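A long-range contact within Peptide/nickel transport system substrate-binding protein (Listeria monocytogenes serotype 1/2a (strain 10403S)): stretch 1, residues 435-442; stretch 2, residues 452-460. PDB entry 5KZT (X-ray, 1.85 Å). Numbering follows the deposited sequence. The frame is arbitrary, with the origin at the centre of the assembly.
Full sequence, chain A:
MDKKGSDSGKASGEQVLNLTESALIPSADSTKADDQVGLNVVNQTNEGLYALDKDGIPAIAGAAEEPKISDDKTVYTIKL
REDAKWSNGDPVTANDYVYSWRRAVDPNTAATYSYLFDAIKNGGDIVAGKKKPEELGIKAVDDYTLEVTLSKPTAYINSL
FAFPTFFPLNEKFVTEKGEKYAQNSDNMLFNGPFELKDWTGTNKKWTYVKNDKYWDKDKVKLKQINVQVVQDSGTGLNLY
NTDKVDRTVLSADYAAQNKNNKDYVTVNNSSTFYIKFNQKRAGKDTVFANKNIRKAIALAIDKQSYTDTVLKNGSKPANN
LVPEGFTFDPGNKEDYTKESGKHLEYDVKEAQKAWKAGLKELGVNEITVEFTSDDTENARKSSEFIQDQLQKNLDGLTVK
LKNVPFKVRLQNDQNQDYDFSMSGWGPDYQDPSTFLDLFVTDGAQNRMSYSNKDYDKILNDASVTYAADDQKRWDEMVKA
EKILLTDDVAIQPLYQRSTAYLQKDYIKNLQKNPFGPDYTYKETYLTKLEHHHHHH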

# COMPACT_ATOMS: atom_id res chain seq x y z
N PHE A 435 4.50 -3.85 -8.19
CA PHE A 435 5.74 -3.20 -7.73
C PHE A 435 6.47 -2.43 -8.84
O PHE A 435 6.87 -1.27 -8.66
CB PHE A 435 6.70 -4.26 -7.16
CG PHE A 435 6.21 -4.89 -5.87
CD1 PHE A 435 6.53 -4.33 -4.64
CD2 PHE A 435 5.43 -6.04 -5.89
CE1 PHE A 435 6.07 -4.90 -3.47
CE2 PHE A 435 4.95 -6.60 -4.72
CZ PHE A 435 5.27 -6.02 -3.50
N LEU A 436 6.63 -3.07 -9.99
CA LEU A 436 7.49 -2.51 -11.03
C LEU A 436 6.92 -1.22 -11.64
O LEU A 436 7.67 -0.30 -11.96
CB LEU A 436 7.76 -3.55 -12.11
CG LEU A 436 8.47 -4.85 -11.68
CD1 LEU A 436 8.35 -5.92 -12.76
CD2 LEU A 436 9.93 -4.60 -11.35
N ASP A 437 5.59 -1.16 -11.78
CA ASP A 437 4.94 -0.00 -12.36
C ASP A 437 5.13 1.31 -11.60
O ASP A 437 4.94 2.38 -12.16
CB ASP A 437 3.44 -0.25 -12.49
CG ASP A 437 3.09 -1.22 -13.59
OD1 ASP A 437 3.97 -1.65 -14.38
OD2 ASP A 437 1.91 -1.56 -13.67
N LEU A 438 5.52 1.23 -10.33
CA LEU A 438 5.77 2.44 -9.56
C LEU A 438 6.81 3.38 -10.17
O LEU A 438 6.71 4.60 -10.04
CB LEU A 438 6.25 2.06 -8.16
CG LEU A 438 5.32 1.18 -7.31
CD1 LEU A 438 5.97 0.84 -5.97
CD2 LEU A 438 3.96 1.81 -7.11
N PHE A 439 7.82 2.83 -10.84
CA PHE A 439 9.00 3.62 -11.20
C PHE A 439 9.12 3.97 -12.68
O PHE A 439 10.18 4.37 -13.14
CB PHE A 439 10.23 2.89 -10.64
CG PHE A 439 10.14 2.69 -9.15
CD1 PHE A 439 10.23 3.79 -8.30
CD2 PHE A 439 9.89 1.43 -8.62
CE1 PHE A 439 10.11 3.64 -6.92
CE2 PHE A 439 9.77 1.27 -7.23
CZ PHE A 439 9.88 2.37 -6.39
N VAL A 440 8.00 3.85 -13.40
CA VAL A 440 7.89 4.42 -14.73
C VAL A 440 8.04 5.95 -14.64
O VAL A 440 7.73 6.56 -13.60
CB VAL A 440 6.57 4.04 -15.46
CG1 VAL A 440 6.46 2.52 -15.59
CG2 VAL A 440 5.35 4.62 -14.76
N THR A 441 8.54 6.55 -15.72
CA THR A 441 8.79 7.99 -15.79
C THR A 441 7.52 8.76 -15.43
O THR A 441 6.46 8.49 -15.97
CB THR A 441 9.31 8.41 -17.21
OG1 THR A 441 10.55 7.75 -17.48
CG2 THR A 441 9.50 9.92 -17.34
N ASP A 442 7.65 9.72 -14.51
CA ASP A 442 6.57 10.61 -14.10
C ASP A 442 5.38 9.88 -13.44
O ASP A 442 4.30 10.46 -13.30
CB ASP A 442 6.09 11.49 -15.28
CG ASP A 442 7.13 12.48 -15.75
OD1 ASP A 442 7.86 13.05 -14.91
OD2 ASP A 442 7.21 12.73 -16.97
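Stretch 2 (452-460) NKDYDKILN

A carboxylate on a helix can hold a neighbouring loop in place by accepting from its backbone and its side chain together, and the contact between residues 435-442 and 452-460 is a compact example. The acceptor is Asp 456, on the helix of stretch 2. Thr 441 N donates to Asp 456 OD1 at 2.9 Å with a favourable angle of 157°, while Thr 441 OG1 donates to Asp 456 OD2 at 2.6 Å. Each carboxylate oxygen thus takes one proton from the same residue, so the two bonds together hold the threonine against the carboxylate. The carboxylate is itself steadied from within its own helix, since Lys 453 NZ forms a salt bridge to Asp 456 OD2 at 2.6 Å; the lysine reaches it through a folded side chain, with its first three chi angles all m.

A second polar anchor comes from the residue before Asp 456. Tyr 455 OH donates to Leu 436 O at 2.6 Å, a carbonyl that otherwise receives only a weak bond within its stretch, from Phe 439 N at 3.3 Å. A water bridges the two stretches as well: it accepts from Asn 452 N at 3.0 Å and lies 3.0 Å from Phe 439 O and 2.8 Å from Asp 456 OD1.

Stretch 1 begins in a helix that starts earlier in the chain, has a 3-10 segment at 437-438 and opens into an extended conformation at Val 440 and Thr 441. Stretch 2 is helical from 453 to 459, with Asn 452 as its N-cap: Asn 452 OD1 accepts from Tyr 455 N at 3.1 Å and, weakly, from Asp 454 N at 2.8 Å. The two run in opposite senses, for Val 440 pairs with Asp 456 (CA to CA, 5.3 Å) and Asp 437 with Leu 459 (CA to CA, 6.7 Å).

Apolar packing fills in around these bonds. The CA-to-CB bond of Tyr 455 points toward stretch 1, chi1 is t, and the ring meets Leu 436 O and Val 440 N at its edge, with Tyr 455 CE2 4.0 Å from Phe 439 CB. One helical turn on, Leu 459 CD1 sits 3.8 Å from Leu 436 CB and 4.0 Å from Val 440 CG1, while Leu 459 CB lies 3.9 Å from Asp 437 OD1. Tyr 455, Asp 456 and Leu 459 together supply most of the helix's contact surface, and the whole contact buries 411 Å², summed over both sides.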

# COMPACT_ATOMS: atom_id res chain seq x y z
N ASN A 452 14.01 6.08 -16.84
CA ASN A 452 14.76 5.23 -17.77
C ASN A 452 13.78 4.74 -18.85
O ASN A 452 12.88 3.96 -18.55
CB ASN A 452 15.38 4.06 -17.01
CG ASN A 452 16.17 3.13 -17.92
OD1 ASN A 452 15.69 2.76 -18.97
ND2 ASN A 452 17.39 2.78 -17.53
N LYS A 453 13.97 5.19 -20.09
CA LYS A 453 13.03 4.83 -21.18
C LYS A 453 12.98 3.35 -21.51
O LYS A 453 11.94 2.86 -21.98
CB LYS A 453 13.29 5.63 -22.46
CG LYS A 453 13.10 7.15 -22.35
CD LYS A 453 11.86 7.61 -21.58
CE LYS A 453 10.52 7.16 -22.20
NZ LYS A 453 9.35 7.24 -21.26
N ASP A 454 14.07 2.63 -21.29
CA ASP A 454 14.08 1.17 -21.51
C ASP A 454 13.20 0.47 -20.47
O ASP A 454 12.49 -0.50 -20.79
CB ASP A 454 15.51 0.61 -21.43
CG ASP A 454 16.42 1.16 -22.51
OD1 ASP A 454 15.92 1.55 -23.59
OD2 ASP A 454 17.65 1.19 -22.27
N TYR A 455 13.25 0.95 -19.24
CA TYR A 455 12.39 0.46 -18.16
C TYR A 455 10.93 0.72 -18.52
O TYR A 455 10.15 -0.22 -18.52
CB TYR A 455 12.75 1.13 -16.84
CG TYR A 455 12.05 0.55 -15.63
CD1 TYR A 455 12.50 -0.61 -15.03
CD2 TYR A 455 10.94 1.20 -15.07
CE1 TYR A 455 11.87 -1.13 -13.90
CE2 TYR A 455 10.31 0.69 -13.93
CZ TYR A 455 10.78 -0.48 -13.35
OH TYR A 455 10.16 -1.03 -12.24
N ASP A 456 10.59 1.96 -18.90
CA ASP A 456 9.22 2.31 -19.35
C ASP A 456 8.74 1.45 -20.51
O ASP A 456 7.60 1.01 -20.51
CB ASP A 456 9.11 3.77 -19.80
CG ASP A 456 9.51 4.76 -18.74
OD1 ASP A 456 9.44 4.42 -17.54
OD2 ASP A 456 9.93 5.88 -19.11
N LYS A 457 9.62 1.22 -21.48
CA LYS A 457 9.28 0.42 -22.66
C LYS A 457 8.91 -1.02 -22.28
O LYS A 457 7.93 -1.57 -22.81
CB LYS A 457 10.42 0.44 -23.67
CG LYS A 457 10.07 -0.30 -24.96
CD LYS A 457 10.79 0.27 -26.18
CE LYS A 457 9.83 0.53 -27.34
NZ LYS A 457 9.09 -0.69 -27.77
N ILE A 458 9.68 -1.60 -21.37
CA ILE A 458 9.34 -2.92 -20.83
C ILE A 458 7.95 -2.95 -20.20
O ILE A 458 7.14 -3.82 -20.51
CB ILE A 458 10.40 -3.45 -19.84
CG1 ILE A 458 11.61 -3.96 -20.63
CG2 ILE A 458 9.82 -4.55 -18.96
CD1 ILE A 458 12.78 -4.44 -19.79
N LEU A 459 7.66 -2.00 -19.33
CA LEU A 459 6.41 -2.04 -18.57
C LEU A 459 5.21 -1.53 -19.38
O LEU A 459 4.09 -2.03 -19.21
CB LEU A 459 6.59 -1.31 -17.23
CG LEU A 459 7.66 -2.00 -16.36
CD1 LEU A 459 7.86 -1.21 -15.09
CD2 LEU A 459 7.32 -3.45 -16.01
N ASN A 460 5.44 -0.56 -20.26
CA ASN A 460 4.47 -0.21 -21.31
C ASN A 460 4.66 -1.14 -22.50
O ASN A 460 4.07 -2.22 -22.57
CB ASN A 460 4.67 1.23 -21.76
CG ASN A 460 3.60 1.68 -22.73
OD1 ASN A 460 3.88 1.99 -23.89
ND2 ASN A 460 2.36 1.71 -22.26
O HOH W 1 11.57 4.82 -15.76